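Local coordinates for cellulosomal scaffoldin anchoring protein C (Acetivibrio cellulolyticus, PDB 4UYP) that anchors cellulosomes to the bacterial cell surface, its third cohesin domain binding the dockerin of the adaptor scaffoldin ScaB, at residues C[1-9]-C[19-27]. Residues are numbered along the deposited sequence; the frame is centred on the assembly and turned at random.
Sequences MLQVDIGST and VPITFTNVP
Residues 3-6 and 19-24 run antiparallel, at 165° and with axes 4.7 Å apart, and the hydrogen-bonded pairs Gln3-Thr24 and Asp5-Thr22 each exchange two backbone bonds, with a further bond from Gly7 N to Pro20 O. The non-hydrogen-bonded pairs that intervene, Val4-Phe23 and, between Asp5-Thr22 and the Gly7 bond, Ile6-Ile21, send their side chains to the inner face. There Val4 lies alongside Phe23, its CG2 meeting the ring obliquely, 4.0 Å from CD1 of Phe23, and its CG1 rests against CG2 of Ile21. With CG1 anti to the backbone N (chi1 170°), Val19 presses that methyl tightly against CG2 of Ile6, 3.4 Å away. Leu2 continues this apolar row, CD1 packing 3.9 Å from CG2 of Val26. The two strands form the first hairpin of the cohesin beta-sandwich; Phe36 in strand 33-39, packed on Val4 and Ile21, and Phe93, stacked on Phe23, belong to the surrounding core. On the other face, water meets the polar groups: one water donates to Gln3 O, while a second lies within hydrogen-bonding distance of both Asp5 OD2 and Pro20 O, with more acceptors around it than its two protons can serve at once. Asp5 and Ile6 also belong to a calcium site seen in this protein, with Asn135 and Asp136 on strand 133-141, but no calcium ion is bound to this chain. Beyond the paired strands, Asn25 reaches back across the hairpin, and its ND2 donates to Met1 O at 3.0 Å. The acceptor lies near the Asn25 amide plane, whereas the Gln3 amide is turned 85° from it.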
ATOM      1  N   MET C   1      -6.131 -22.586   4.700  1.00 20.71           N
ATOM      2  CA  MET C   1      -5.663 -21.470   5.573  0.50 19.67           C
ATOM      3  C   MET C   1      -6.659 -20.330   5.487  1.00 16.99           C
ATOM      4  O   MET C   1      -7.578 -20.388   4.661  1.00 16.25           O
ATOM      5  CB  MET C   1      -4.324 -21.007   5.110  0.50 24.62           C
ATOM      6  CG  MET C   1      -4.312 -20.353   3.760  0.50 27.56           C
ATOM      7  SD  MET C   1      -2.700 -20.689   3.095  0.50 39.53           S
ATOM      8  CE  MET C   1      -2.954 -22.445   2.734  0.50 25.74           C
ATOM      9  N   LEU C   2      -6.511 -19.400   6.427  1.00 12.52           N
ATOM     10  CA  LEU C   2      -7.410 -18.214   6.439  1.00 13.59           C
ATOM     11  C   LEU C   2      -7.300 -17.490   5.100  1.00 12.57           C
ATOM     12  O   LEU C   2      -6.182 -17.249   4.624  1.00 13.36           O
ATOM     13  CB  LEU C   2      -6.868 -17.325   7.537  1.00 13.16           C
ATOM     14  CG  LEU C   2      -7.595 -15.980   7.696  1.00 11.52           C
ATOM     15  CD1 LEU C   2      -9.068 -16.109   8.018  1.00 12.57           C
ATOM     16  CD2 LEU C   2      -6.900 -15.098   8.770  1.00 13.44           C
ATOM     17  N   GLN C   3      -8.486 -17.129   4.579  1.00 12.17           N
ATOM     18  CA  GLN C   3      -8.533 -16.411   3.255  1.00 13.10           C
ATOM     19  C   GLN C   3      -9.349 -15.160   3.497  1.00 12.77           C
ATOM     20  O   GLN C   3     -10.507 -15.196   3.978  1.00 14.12           O
ATOM     21  CB  GLN C   3      -9.256 -17.303   2.228  1.00 17.48           C
ATOM     22  CG  GLN C   3      -8.558 -18.600   1.833  1.00 22.45           C
ATOM     23  CD  GLN C   3      -9.491 -19.533   1.059  1.00 35.10           C
ATOM     24  OE1 GLN C   3     -10.542 -19.116   0.528  1.00 40.65           O
ATOM     25  NE2 GLN C   3      -9.135 -20.813   1.018  1.00 38.29           N
ATOM     26  N   VAL C   4      -8.716 -14.082   3.050  1.00 11.37           N
ATOM     27  CA  VAL C   4      -9.413 -12.737   3.101  1.00 11.40           C
ATOM     28  C   VAL C   4      -9.779 -12.385   1.634  1.00 12.35           C
ATOM     29  O   VAL C   4      -8.920 -12.421   0.739  1.00 15.07           O
ATOM     30  CB  VAL C   4      -8.486 -11.725   3.673  1.00 14.28           C
ATOM     31  CG1 VAL C   4      -9.215 -10.331   3.784  1.00 17.49           C
ATOM     32  CG2 VAL C   4      -8.062 -12.172   5.069  1.00 16.01           C
ATOM     33  N   ASP C   5     -11.032 -12.031   1.456  1.00 12.22           N
ATOM     34  CA  ASP C   5     -11.530 -11.709   0.075  1.00 13.39           C
ATOM     35  C   ASP C   5     -12.026 -10.265   0.100  1.00 12.75           C
ATOM     36  O   ASP C   5     -12.940  -9.954   0.906  1.00 12.04           O
ATOM     37  CB  ASP C   5     -12.627 -12.595  -0.298  1.00 16.23           C
ATOM     38  CG  ASP C   5     -13.092 -12.347  -1.694  1.00 25.37           C
ATOM     39  OD1 ASP C   5     -12.519 -12.913  -2.637  1.00 30.98           O
ATOM     40  OD2 ASP C   5     -14.113 -11.527  -1.859  1.00 20.98           O
ATOM     41  N   ILE C   6     -11.519  -9.438  -0.815  1.00 12.21           N
ATOM     42  CA  ILE C   6     -12.113  -8.087  -1.104  1.00 10.53           C
ATOM     43  C   ILE C   6     -13.074  -8.305  -2.244  1.00 11.41           C
ATOM     44  O   ILE C   6     -12.635  -8.705  -3.374  1.00 11.93           O
ATOM     45  CB  ILE C   6     -11.030  -7.083  -1.434  1.00  9.59           C
ATOM     46  CG1 ILE C   6     -10.016  -6.922  -0.270  1.00 11.02           C
ATOM     47  CG2 ILE C   6     -11.643  -5.731  -1.853  1.00  9.55           C
ATOM     48  CD1 ILE C   6      -8.938  -5.945  -0.607  1.00 12.05           C
ATOM     49  N   GLY C   7     -14.372  -8.118  -2.074  1.00 11.35           N
ATOM     50  CA  GLY C   7     -15.357  -8.388  -3.123  1.00 11.58           C
ATOM     51  C   GLY C   7     -15.249  -7.369  -4.259  1.00 11.25           C
ATOM     52  O   GLY C   7     -14.793  -6.229  -4.062  1.00 15.85           O
ATOM     53  N   SER C   8     -15.623  -7.809  -5.420  1.00 11.08           N
ATOM     54  CA  SER C   8     -15.718  -6.926  -6.557  1.00  9.62           C
ATOM     55  C   SER C   8     -17.175  -6.479  -6.745  1.00 10.23           C
ATOM     56  O   SER C   8     -18.160  -7.105  -6.302  1.00 10.63           O
ATOM     57  CB  SER C   8     -15.346  -7.717  -7.811  1.00 10.13           C
ATOM     58  OG  SER C   8     -13.881  -7.993  -7.726  1.00 11.33           O
ATOM     59  N   THR C   9     -17.311  -5.309  -7.393  1.00  9.02           N
ATOM     60  CA  THR C   9     -18.603  -4.762  -7.685  1.00  8.84           C
ATOM     61  C   THR C   9     -18.566  -3.827  -8.840  1.00  9.76           C
ATOM     62  O   THR C   9     -17.541  -3.730  -9.513  1.00  9.58           O
ATOM     63  CB  THR C   9     -19.143  -4.079  -6.372  1.00  8.98           C
ATOM     64  OG1 THR C   9     -20.500  -3.788  -6.490  1.00  9.41           O
ATOM     65  CG2 THR C   9     -18.422  -2.810  -5.972  1.00  9.80           C
ATOM     66  N   VAL C  19     -18.032  -2.598  -1.150  1.00  9.12           N
ATOM     67  CA  VAL C  19     -17.011  -3.626  -1.291  1.00  9.04           C
ATOM     68  C   VAL C  19     -16.949  -4.375   0.066  1.00  9.26           C
ATOM     69  O   VAL C  19     -16.350  -3.861   1.010  1.00  9.52           O
ATOM     70  CB  VAL C  19     -15.663  -2.907  -1.647  1.00  9.39           C
ATOM     71  CG1 VAL C  19     -14.485  -3.898  -1.579  1.00  9.56           C
ATOM     72  CG2 VAL C  19     -15.726  -2.329  -3.068  1.00  9.45           C
ATOM     73  N   PRO C  20     -17.428  -5.627   0.095  1.00  9.36           N
ATOM     74  CA  PRO C  20     -17.353  -6.447   1.349  1.00  9.62           C
ATOM     75  C   PRO C  20     -15.978  -7.087   1.497  1.00 11.07           C
ATOM     76  O   PRO C  20     -15.378  -7.520   0.535  1.00 11.71           O
ATOM     77  CB  PRO C  20     -18.454  -7.482   1.168  1.00 11.57           C
ATOM     78  CG  PRO C  20     -18.506  -7.716  -0.327  1.00 15.14           C
ATOM     79  CD  PRO C  20     -18.160  -6.340  -0.974  1.00 11.18           C
ATOM     80  N   ILE C  21     -15.531  -7.138   2.740  1.00 10.12           N
ATOM     81  CA  ILE C  21     -14.313  -7.836   3.094  0.50  9.38           C
ATOM     82  C   ILE C  21     -14.753  -9.076   3.903  1.00  9.66           C
ATOM     83  O   ILE C  21     -15.339  -8.958   4.999  1.00 10.93           O
ATOM     84  CB  ILE C  21     -13.309  -6.996   3.876  0.50  9.06           C
ATOM     85  CG1 ILE C  21     -12.852  -5.719   3.114  0.50  9.27           C
ATOM     86  CG2 ILE C  21     -12.121  -7.877   4.327  0.50 10.21           C
ATOM     87  CD1 ILE C  21     -12.388  -4.578   3.968  0.50 10.08           C
ATOM     88  N   THR C  22     -14.471 -10.261   3.338  1.00  9.82           N
ATOM     89  CA  THR C  22     -14.979 -11.541   3.860  0.50 10.63           C
ATOM     90  C   THR C  22     -13.796 -12.344   4.367  1.00 10.51           C
ATOM     91  O   THR C  22     -12.728 -12.373   3.743  1.00 11.41           O
ATOM     92  CB  THR C  22     -15.736 -12.397   2.797  0.50 11.19           C
ATOM     93  OG1 THR C  22     -16.765 -11.607   2.190  0.50 11.35           O
ATOM     94  CG2 THR C  22     -16.299 -13.759   3.377  0.50 12.43           C
ATOM     95  N   PHE C  23     -13.973 -13.020   5.493  1.00  9.74           N
ATOM     96  CA  PHE C  23     -12.964 -13.969   5.953  1.00 10.39           C
ATOM     97  C   PHE C  23     -13.546 -15.426   5.890  1.00 10.38           C
ATOM     98  O   PHE C  23     -14.687 -15.710   6.303  1.00 11.84           O
ATOM     99  CB  PHE C  23     -12.723 -13.777   7.456  1.00  9.98           C
ATOM    100  CG  PHE C  23     -12.064 -12.465   7.893  1.00  9.64           C
ATOM    101  CD1 PHE C  23     -11.514 -11.567   6.956  1.00  9.12           C
ATOM    102  CD2 PHE C  23     -12.016 -12.130   9.264  1.00  9.75           C
ATOM    103  CE1 PHE C  23     -10.923 -10.348   7.396  1.00 10.32           C
ATOM    104  CE2 PHE C  23     -11.363 -10.967   9.696  1.00  9.80           C
ATOM    105  CZ  PHE C  23     -10.823 -10.077   8.765  1.00 10.07           C
ATOM    106  N   THR C  24     -12.719 -16.283   5.294  1.00 10.90           N
ATOM    107  CA  THR C  24     -13.082 -17.710   5.086  0.50 11.94           C
ATOM    108  C   THR C  24     -12.007 -18.547   5.764  1.00 11.66           C
ATOM    109  O   THR C  24     -10.860 -18.225   5.773  1.00 12.64           O
ATOM    110  CB  THR C  24     -13.272 -17.971   3.554  0.50 11.23           C
ATOM    111  OG1 THR C  24     -14.507 -17.310   3.167  0.50 12.43           O
ATOM    112  CG2 THR C  24     -13.553 -19.485   3.256  0.50 11.06           C
ATOM    113  N   ASN C  25     -12.429 -19.726   6.264  1.00 12.38           N
ATOM    114  CA  ASN C  25     -11.509 -20.662   6.984  1.00 13.44           C
ATOM    115  C   ASN C  25     -10.864 -19.980   8.207  1.00 10.83           C
ATOM    116  O   ASN C  25      -9.653 -20.086   8.519  1.00 13.49           O
ATOM    117  CB  ASN C  25     -10.393 -21.195   6.072  1.00 13.62           C
ATOM    118  CG  ASN C  25     -10.918 -21.876   4.839  1.00 16.08           C
ATOM    119  OD1 ASN C  25     -11.976 -22.447   4.795  1.00 19.13           O
ATOM    120  ND2 ASN C  25     -10.195 -21.659   3.784  1.00 20.91           N
ATOM    121  N   VAL C  26     -11.722 -19.213   8.923  1.00 11.08           N
ATOM    122  CA  VAL C  26     -11.207 -18.578  10.138  1.00 11.08           C
ATOM    123  C   VAL C  26     -10.825 -19.701  11.179  1.00 11.41           C
ATOM    124  O   VAL C  26     -11.686 -20.564  11.377  1.00 13.26           O
ATOM    125  CB  VAL C  26     -12.285 -17.634  10.713  1.00 11.05           C
ATOM    126  CG1 VAL C  26     -11.956 -17.083  12.110  1.00 11.69           C
ATOM    127  CG2 VAL C  26     -12.554 -16.437   9.731  1.00 12.31           C
ATOM    128  N   PRO C  27      -9.735 -19.540  11.858  1.00 11.95           N
ATOM    129  CA  PRO C  27      -9.340 -20.599  12.831  1.00 13.14           C
ATOM    130  C   PRO C  27     -10.361 -20.615  13.936  1.00 14.05           C
ATOM    131  O   PRO C  27     -10.725 -19.600  14.547  1.00 13.15           O
ATOM    132  CB  PRO C  27      -7.967 -20.114  13.322  1.00 13.44           C
ATOM    133  CG  PRO C  27      -7.953 -18.604  13.074  1.00 15.01           C
ATOM    134  CD  PRO C  27      -8.651 -18.555  11.711  1.00 14.20           C
TER
HETATM  135  O   HOH W   1     -12.936 -14.971   2.172  1.00 16.94           O
HETATM  136  O   HOH W   2     -15.816 -10.361   0.018  1.00 13.15           O